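PDB 3F1X: serine acetyltransferase from Bacteroides vulgatus ATCC 8482, which probably transfers an acetyl group from acetyl-CoA to L-serine, the step that leads into cysteine biosynthesis. Local coordinates for residues 220-231 and 254-265. Sequence-based numbering, arbitrary orientation.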
ATOM      1  N   GLY A 220      -6.146 -21.625 -37.328  1.00 16.59           N
ATOM      2  CA  GLY A 220      -7.250 -21.075 -38.098  1.00 18.55           C
ATOM      3  C   GLY A 220      -8.390 -20.498 -37.280  1.00 18.28           C
ATOM      4  O   GLY A 220      -8.227 -20.155 -36.110  1.00 16.58           O
ATOM      5  N   ASN A 221      -9.560 -20.392 -37.900  1.00 17.45           N
ATOM      6  CA  ASN A 221     -10.712 -19.832 -37.217  1.00 18.25           C
ATOM      7  C   ASN A 221     -11.565 -20.904 -36.561  1.00 18.54           C
ATOM      8  O   ASN A 221     -11.594 -22.052 -37.012  1.00 19.07           O
ATOM      9  CB  ASN A 221     -11.574 -19.032 -38.197  1.00 21.41           C
ATOM     10  CG  ASN A 221     -10.785 -17.967 -38.933  1.00 24.29           C
ATOM     11  OD1 ASN A 221     -10.032 -17.201 -38.333  1.00 24.21           O
ATOM     12  ND2 ASN A 221     -10.962 -17.911 -40.244  1.00 26.93           N
ATOM     13  N   ASN A 222     -12.256 -20.515 -35.493  1.00 19.36           N
ATOM     14  CA  ASN A 222     -13.137 -21.417 -34.771  1.00 21.68           C
ATOM     15  C   ASN A 222     -12.404 -22.657 -34.275  1.00 19.85           C
ATOM     16  O   ASN A 222     -12.914 -23.767 -34.381  1.00 17.05           O
ATOM     17  CB  ASN A 222     -14.299 -21.842 -35.681  1.00 25.15           C
ATOM     18  CG  ASN A 222     -15.117 -20.661 -36.180  1.00 29.06           C
ATOM     19  OD1 ASN A 222     -15.786 -19.976 -35.407  1.00 30.72           O
ATOM     20  ND2 ASN A 222     -15.057 -20.411 -37.486  1.00 34.13           N
ATOM     21  N   VAL A 223     -11.204 -22.470 -33.742  1.00 19.72           N
ATOM     22  CA  VAL A 223     -10.436 -23.598 -33.227  1.00 17.30           C
ATOM     23  C   VAL A 223     -10.559 -23.645 -31.713  1.00 18.31           C
ATOM     24  O   VAL A 223     -10.606 -22.606 -31.058  1.00 17.88           O
ATOM     25  CB  VAL A 223      -8.940 -23.491 -33.618  1.00 19.15           C
ATOM     26  CG1 VAL A 223      -8.148 -24.659 -33.022  1.00 14.06           C
ATOM     27  CG2 VAL A 223      -8.800 -23.485 -35.136  1.00 17.92           C
ATOM     28  N   LYS A 224     -10.625 -24.856 -31.162  1.00 18.71           N
ATOM     29  CA  LYS A 224     -10.750 -25.037 -29.720  1.00 17.03           C
ATOM     30  C   LYS A 224      -9.686 -25.996 -29.210  1.00 16.92           C
ATOM     31  O   LYS A 224      -9.494 -27.072 -29.765  1.00 16.69           O
ATOM     32  CB  LYS A 224     -12.138 -25.588 -29.358  1.00 19.77           C
ATOM     33  CG  LYS A 224     -12.290 -25.909 -27.869  1.00 22.93           C
ATOM     34  CD  LYS A 224     -13.637 -26.542 -27.524  1.00 26.83           C
ATOM     35  CE  LYS A 224     -14.786 -25.559 -27.658  1.00 29.59           C
ATOM     36  NZ  LYS A 224     -16.041 -26.117 -27.062  1.00 31.35           N
ATOM     37  N   LEU A 225      -8.999 -25.590 -28.151  1.00 15.66           N
ATOM     38  CA  LEU A 225      -7.950 -26.394 -27.537  1.00 17.43           C
ATOM     39  C   LEU A 225      -8.320 -26.627 -26.080  1.00 17.30           C
ATOM     40  O   LEU A 225      -8.910 -25.758 -25.441  1.00 17.72           O
ATOM     41  CB  LEU A 225      -6.613 -25.647 -27.598  1.00 18.20           C
ATOM     42  CG  LEU A 225      -5.598 -25.908 -28.716  1.00 21.58           C
ATOM     43  CD1 LEU A 225      -6.263 -26.081 -30.073  1.00 19.41           C
ATOM     44  CD2 LEU A 225      -4.608 -24.752 -28.721  1.00 19.19           C
ATOM     45  N   TYR A 226      -7.973 -27.798 -25.559  1.00 16.29           N
ATOM     46  CA  TYR A 226      -8.248 -28.133 -24.170  1.00 16.35           C
ATOM     47  C   TYR A 226      -6.961 -28.058 -23.353  1.00 16.59           C
ATOM     48  O   TYR A 226      -5.877 -27.850 -23.904  1.00 16.52           O
ATOM     49  CB  TYR A 226      -8.853 -29.540 -24.079  1.00 14.84           C
ATOM     50  CG  TYR A 226     -10.333 -29.565 -24.371  1.00 15.94           C
ATOM     51  CD1 TYR A 226     -11.258 -29.632 -23.337  1.00 16.48           C
ATOM     52  CD2 TYR A 226     -10.811 -29.499 -25.678  1.00 14.00           C
ATOM     53  CE1 TYR A 226     -12.640 -29.634 -23.588  1.00 16.54           C
ATOM     54  CE2 TYR A 226     -12.194 -29.497 -25.946  1.00 17.12           C
ATOM     55  CZ  TYR A 226     -13.097 -29.565 -24.897  1.00 17.94           C
ATOM     56  OH  TYR A 226     -14.451 -29.555 -25.142  1.00 19.98           O
ATOM     57  N   GLN A 227      -7.093 -28.226 -22.041  1.00 15.92           N
ATOM     58  CA  GLN A 227      -5.959 -28.190 -21.125  1.00 14.73           C
ATOM     59  C   GLN A 227      -4.856 -29.160 -21.557  1.00 16.71           C
ATOM     60  O   GLN A 227      -5.134 -30.228 -22.111  1.00 16.29           O
ATOM     61  CB  GLN A 227      -6.418 -28.565 -19.705  1.00 14.91           C
ATOM     62  CG  GLN A 227      -7.088 -29.947 -19.608  1.00 14.89           C
ATOM     63  CD  GLN A 227      -8.588 -29.913 -19.870  1.00 16.50           C
ATOM     64  OE1 GLN A 227      -9.102 -28.966 -20.453  1.00 16.40           O
ATOM     65  NE2 GLN A 227      -9.295 -30.961 -19.441  1.00 16.34           N
ATOM     66  N   GLY A 228      -3.610 -28.771 -21.290  1.00 15.04           N
ATOM     67  CA  GLY A 228      -2.459 -29.602 -21.602  1.00 16.17           C
ATOM     68  C   GLY A 228      -2.078 -29.800 -23.063  1.00 15.95           C
ATOM     69  O   GLY A 228      -1.140 -30.536 -23.365  1.00 14.28           O
ATOM     70  N   VAL A 229      -2.790 -29.159 -23.979  1.00 16.09           N
ATOM     71  CA  VAL A 229      -2.476 -29.320 -25.388  1.00 16.26           C
ATOM     72  C   VAL A 229      -1.215 -28.564 -25.783  1.00 17.02           C
ATOM     73  O   VAL A 229      -1.059 -27.382 -25.458  1.00 15.92           O
ATOM     74  CB  VAL A 229      -3.645 -28.850 -26.267  1.00 15.53           C
ATOM     75  CG1 VAL A 229      -3.210 -28.769 -27.722  1.00 17.84           C
ATOM     76  CG2 VAL A 229      -4.805 -29.816 -26.117  1.00 14.52           C
ATOM     77  N   THR A 230      -0.315 -29.256 -26.476  1.00 16.01           N
ATOM     78  CA  THR A 230       0.935 -28.655 -26.939  1.00 17.13           C
ATOM     79  C   THR A 230       1.012 -28.599 -28.460  1.00 16.89           C
ATOM     80  O   THR A 230       0.748 -29.591 -29.134  1.00 17.28           O
ATOM     81  CB  THR A 230       2.181 -29.458 -26.459  1.00 17.45           C
ATOM     82  OG1 THR A 230       2.370 -29.267 -25.056  1.00 20.67           O
ATOM     83  CG2 THR A 230       3.442 -28.989 -27.196  1.00 18.09           C
ATOM     84  N   LEU A 231       1.370 -27.434 -28.989  1.00 18.79           N
ATOM     85  CA  LEU A 231       1.570 -27.252 -30.423  1.00 18.94           C
ATOM     86  C   LEU A 231       3.035 -26.827 -30.464  1.00 20.14           C
ATOM     87  O   LEU A 231       3.347 -25.640 -30.395  1.00 19.89           O
ATOM     88  CB  LEU A 231       0.672 -26.143 -30.983  1.00 16.85           C
ATOM     89  CG  LEU A 231      -0.832 -26.255 -30.720  1.00 17.57           C
ATOM     90  CD1 LEU A 231      -1.577 -25.173 -31.498  1.00 18.90           C
ATOM     91  CD2 LEU A 231      -1.331 -27.615 -31.139  1.00 18.52           C
ATOM     92  N   LEU A 254      -3.081 -25.621 -37.702  1.00 20.57           N
ATOM     93  CA  LEU A 254      -4.412 -26.158 -37.453  1.00 19.41           C
ATOM     94  C   LEU A 254      -5.370 -25.361 -38.312  1.00 19.47           C
ATOM     95  O   LEU A 254      -5.442 -24.138 -38.191  1.00 17.78           O
ATOM     96  CB  LEU A 254      -4.806 -26.012 -35.974  1.00 20.50           C
ATOM     97  CG  LEU A 254      -4.377 -27.108 -34.995  1.00 21.12           C
ATOM     98  CD1 LEU A 254      -2.868 -27.213 -34.978  1.00 22.19           C
ATOM     99  CD2 LEU A 254      -4.927 -26.793 -33.595  1.00 19.34           C
ATOM    100  N   GLU A 255      -6.102 -26.047 -39.184  1.00 20.27           N
ATOM    101  CA  GLU A 255      -7.065 -25.374 -40.049  1.00 20.23           C
ATOM    102  C   GLU A 255      -8.337 -25.072 -39.250  1.00 21.96           C
ATOM    103  O   GLU A 255      -8.425 -25.401 -38.061  1.00 20.06           O
ATOM    104  CB  GLU A 255      -7.388 -26.244 -41.269  1.00 21.89           C
ATOM    105  CG  GLU A 255      -6.150 -26.684 -42.045  1.00 22.62           C
ATOM    106  CD  GLU A 255      -6.462 -27.278 -43.415  1.00 26.57           C
ATOM    107  OE1 GLU A 255      -7.484 -27.982 -43.559  1.00 30.13           O
ATOM    108  OE2 GLU A 255      -5.667 -27.055 -44.351  1.00 28.59           O
ATOM    109  N   ASP A 256      -9.314 -24.442 -39.898  1.00 20.60           N
ATOM    110  CA  ASP A 256     -10.566 -24.079 -39.234  1.00 21.62           C
ATOM    111  C   ASP A 256     -11.341 -25.240 -38.615  1.00 22.54           C
ATOM    112  O   ASP A 256     -11.207 -26.392 -39.030  1.00 21.22           O
ATOM    113  CB  ASP A 256     -11.510 -23.355 -40.209  1.00 21.92           C
ATOM    114  CG  ASP A 256     -10.898 -22.091 -40.807  1.00 25.27           C
ATOM    115  OD1 ASP A 256      -9.896 -21.579 -40.266  1.00 21.57           O
ATOM    116  OD2 ASP A 256     -11.434 -21.599 -41.824  1.00 25.46           O
ATOM    117  N   ASP A 257     -12.153 -24.903 -37.614  1.00 22.87           N
ATOM    118  CA  ASP A 257     -13.035 -25.850 -36.929  1.00 24.10           C
ATOM    119  C   ASP A 257     -12.360 -27.073 -36.312  1.00 22.31           C
ATOM    120  O   ASP A 257     -12.977 -28.124 -36.181  1.00 24.15           O
ATOM    121  CB  ASP A 257     -14.125 -26.311 -37.907  1.00 25.53           C
ATOM    122  CG  ASP A 257     -14.986 -25.159 -38.422  1.00 30.80           C
ATOM    123  OD1 ASP A 257     -15.709 -25.358 -39.421  1.00 33.61           O
ATOM    124  OD2 ASP A 257     -14.950 -24.059 -37.831  1.00 29.94           O
ATOM    125  N   VAL A 258     -11.097 -26.940 -35.934  1.00 19.07           N
ATOM    126  CA  VAL A 258     -10.382 -28.053 -35.335  1.00 16.61           C
ATOM    127  C   VAL A 258     -10.547 -28.068 -33.815  1.00 17.73           C
ATOM    128  O   VAL A 258     -10.681 -27.019 -33.187  1.00 18.17           O
ATOM    129  CB  VAL A 258      -8.880 -27.985 -35.692  1.00 16.48           C
ATOM    130  CG1 VAL A 258      -8.071 -28.917 -34.813  1.00 15.50           C
ATOM    131  CG2 VAL A 258      -8.687 -28.349 -37.161  1.00 18.49           C
ATOM    132  N   ILE A 259     -10.560 -29.265 -33.238  1.00 16.59           N
ATOM    133  CA  ILE A 259     -10.666 -29.422 -31.795  1.00 18.40           C
ATOM    134  C   ILE A 259      -9.562 -30.381 -31.364  1.00 17.41           C
ATOM    135  O   ILE A 259      -9.382 -31.434 -31.973  1.00 18.58           O
ATOM    136  CB  ILE A 259     -12.023 -30.037 -31.366  1.00 17.72           C
ATOM    137  CG1 ILE A 259     -13.184 -29.153 -31.817  1.00 17.28           C
ATOM    138  CG2 ILE A 259     -12.061 -30.191 -29.849  1.00 18.70           C
ATOM    139  CD1 ILE A 259     -14.550 -29.739 -31.478  1.00 20.34           C
ATOM    140  N   VAL A 260      -8.813 -30.006 -30.331  1.00 16.94           N
ATOM    141  CA  VAL A 260      -7.750 -30.858 -29.809  1.00 14.50           C
ATOM    142  C   VAL A 260      -8.046 -31.070 -28.329  1.00 16.42           C
ATOM    143  O   VAL A 260      -8.040 -30.118 -27.542  1.00 16.13           O
ATOM    144  CB  VAL A 260      -6.367 -30.203 -29.933  1.00 14.72           C
ATOM    145  CG1 VAL A 260      -5.294 -31.213 -29.563  1.00 11.98           C
ATOM    146  CG2 VAL A 260      -6.154 -29.676 -31.354  1.00 14.69           C
ATOM    147  N   TYR A 261      -8.313 -32.311 -27.946  1.00 16.98           N
ATOM    148  CA  TYR A 261      -8.632 -32.594 -26.562  1.00 17.43           C
ATOM    149  C   TYR A 261      -7.442 -32.682 -25.628  1.00 17.63           C
ATOM    150  O   TYR A 261      -6.286 -32.656 -26.044  1.00 14.79           O
ATOM    151  CB  TYR A 261      -9.475 -33.860 -26.457  1.00 17.96           C
ATOM    152  CG  TYR A 261     -10.879 -33.640 -26.940  1.00 20.42           C
ATOM    153  CD1 TYR A 261     -11.259 -34.000 -28.223  1.00 20.05           C
ATOM    154  CD2 TYR A 261     -11.822 -33.031 -26.119  1.00 20.12           C
ATOM    155  CE1 TYR A 261     -12.560 -33.764 -28.689  1.00 23.32           C
ATOM    156  CE2 TYR A 261     -13.122 -32.787 -26.571  1.00 23.83           C
ATOM    157  CZ  TYR A 261     -13.483 -33.160 -27.860  1.00 21.68           C
ATOM    158  OH  TYR A 261     -14.765 -32.954 -28.313  1.00 24.56           O
ATOM    159  N   SER A 262      -7.772 -32.804 -24.352  1.00 17.42           N
ATOM    160  CA  SER A 262      -6.829 -32.846 -23.249  1.00 19.28           C
ATOM    161  C   SER A 262      -5.481 -33.545 -23.409  1.00 18.54           C
ATOM    162  O   SER A 262      -5.404 -34.722 -23.773  1.00 15.91           O
ATOM    163  CB  SER A 262      -7.542 -33.410 -22.021  1.00 20.20           C
ATOM    164  OG  SER A 262      -6.721 -33.267 -20.882  1.00 30.11           O
ATOM    165  N   ASN A 263      -4.428 -32.786 -23.110  1.00 16.99           N
ATOM    166  CA  ASN A 263      -3.042 -33.241 -23.133  1.00 16.50           C
ATOM    167  C   ASN A 263      -2.410 -33.751 -24.427  1.00 16.61           C
ATOM    168  O   ASN A 263      -1.294 -34.258 -24.392  1.00 17.14           O
ATOM    169  CB  ASN A 263      -2.828 -34.288 -22.024  1.00 17.17           C
ATOM    170  CG  ASN A 263      -2.835 -33.668 -20.633  1.00 16.82           C
ATOM    171  OD1 ASN A 263      -2.320 -32.578 -20.450  1.00 14.61           O
ATOM    172  ND2 ASN A 263      -3.406 -34.365 -19.653  1.00 19.49           N
ATOM    173  N   ALA A 264      -3.090 -33.609 -25.560  1.00 15.96           N
ATOM    174  CA  ALA A 264      -2.523 -34.075 -26.822  1.00 15.95           C
ATOM    175  C   ALA A 264      -1.328 -33.227 -27.239  1.00 16.20           C
ATOM    176  O   ALA A 264      -1.313 -32.015 -27.035  1.00 16.60           O
ATOM    177  CB  ALA A 264      -3.576 -34.058 -27.921  1.00 14.59           C
ATOM    178  N   THR A 265      -0.329 -33.873 -27.827  1.00 15.86           N
ATOM    179  CA  THR A 265       0.871 -33.178 -28.276  1.00 18.72           C
ATOM    180  C   THR A 265       0.965 -33.225 -29.802  1.00 19.27           C
ATOM    181  O   THR A 265       0.964 -34.297 -30.393  1.00 18.40           O
ATOM    182  CB  THR A 265       2.158 -33.827 -27.701  1.00 20.33           C
ATOM    183  OG1 THR A 265       2.063 -33.935 -26.275  1.00 20.72           O
ATOM    184  CG2 THR A 265       3.384 -32.987 -28.065  1.00 21.65           C
TER
HETATM  185  O   HOH W   1     -13.453 -26.059 -32.952  1.00 27.82           O
HETATM  186  O   HOH W   2       1.153 -31.861 -24.628  1.00 17.70           O
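Two successive coils of the left-handed parallel beta-helix stack here, Val223 to Tyr226 lying along Val258 to Tyr261. The strands are parallel and in register, Lys224 beside Ile259 and Leu225 beside Val260. Lys224 turns both its N and its O to the neighbouring coil: N donates to Val258 O (3.0 Å) and O accepts from Val260 N. At the first corner, Asn221 N binds Asp256 OD1 (2.7 Å), reaching it from above the carboxylate plane. Water 1 bridges Asn222 O and Val258 O.

The phenol rings of Tyr226 and Tyr261 form an offset stack, centroids 4.8 Å apart and planes at 29°. Both have CG anti to the carbonyl carbon (chi1 -81° and -73°), which sends the rings out side by side. Such left-handed coils are characteristic of hexapeptide-repeat proteins, serine acetyltransferases among them, and their interior is filled by aliphatic ladders. Here Leu225 CD1 meets Val260 CG2 and Leu254 CD2, each at 3.8 Å, and Val229 CG1 touches Val260 CG1.

Both coils turn next through type II turns, where Asn263 N donates to Gln227 O (2.8 Å). Water 2 joins the hydroxyls of Thr230 and Thr265. Thr230 OG1 also hydrogen-bonds Ser262 OG of a neighbouring subunit, and Thr265 OG1 bonds Asn281 ND2 of the same neighbouring subunit.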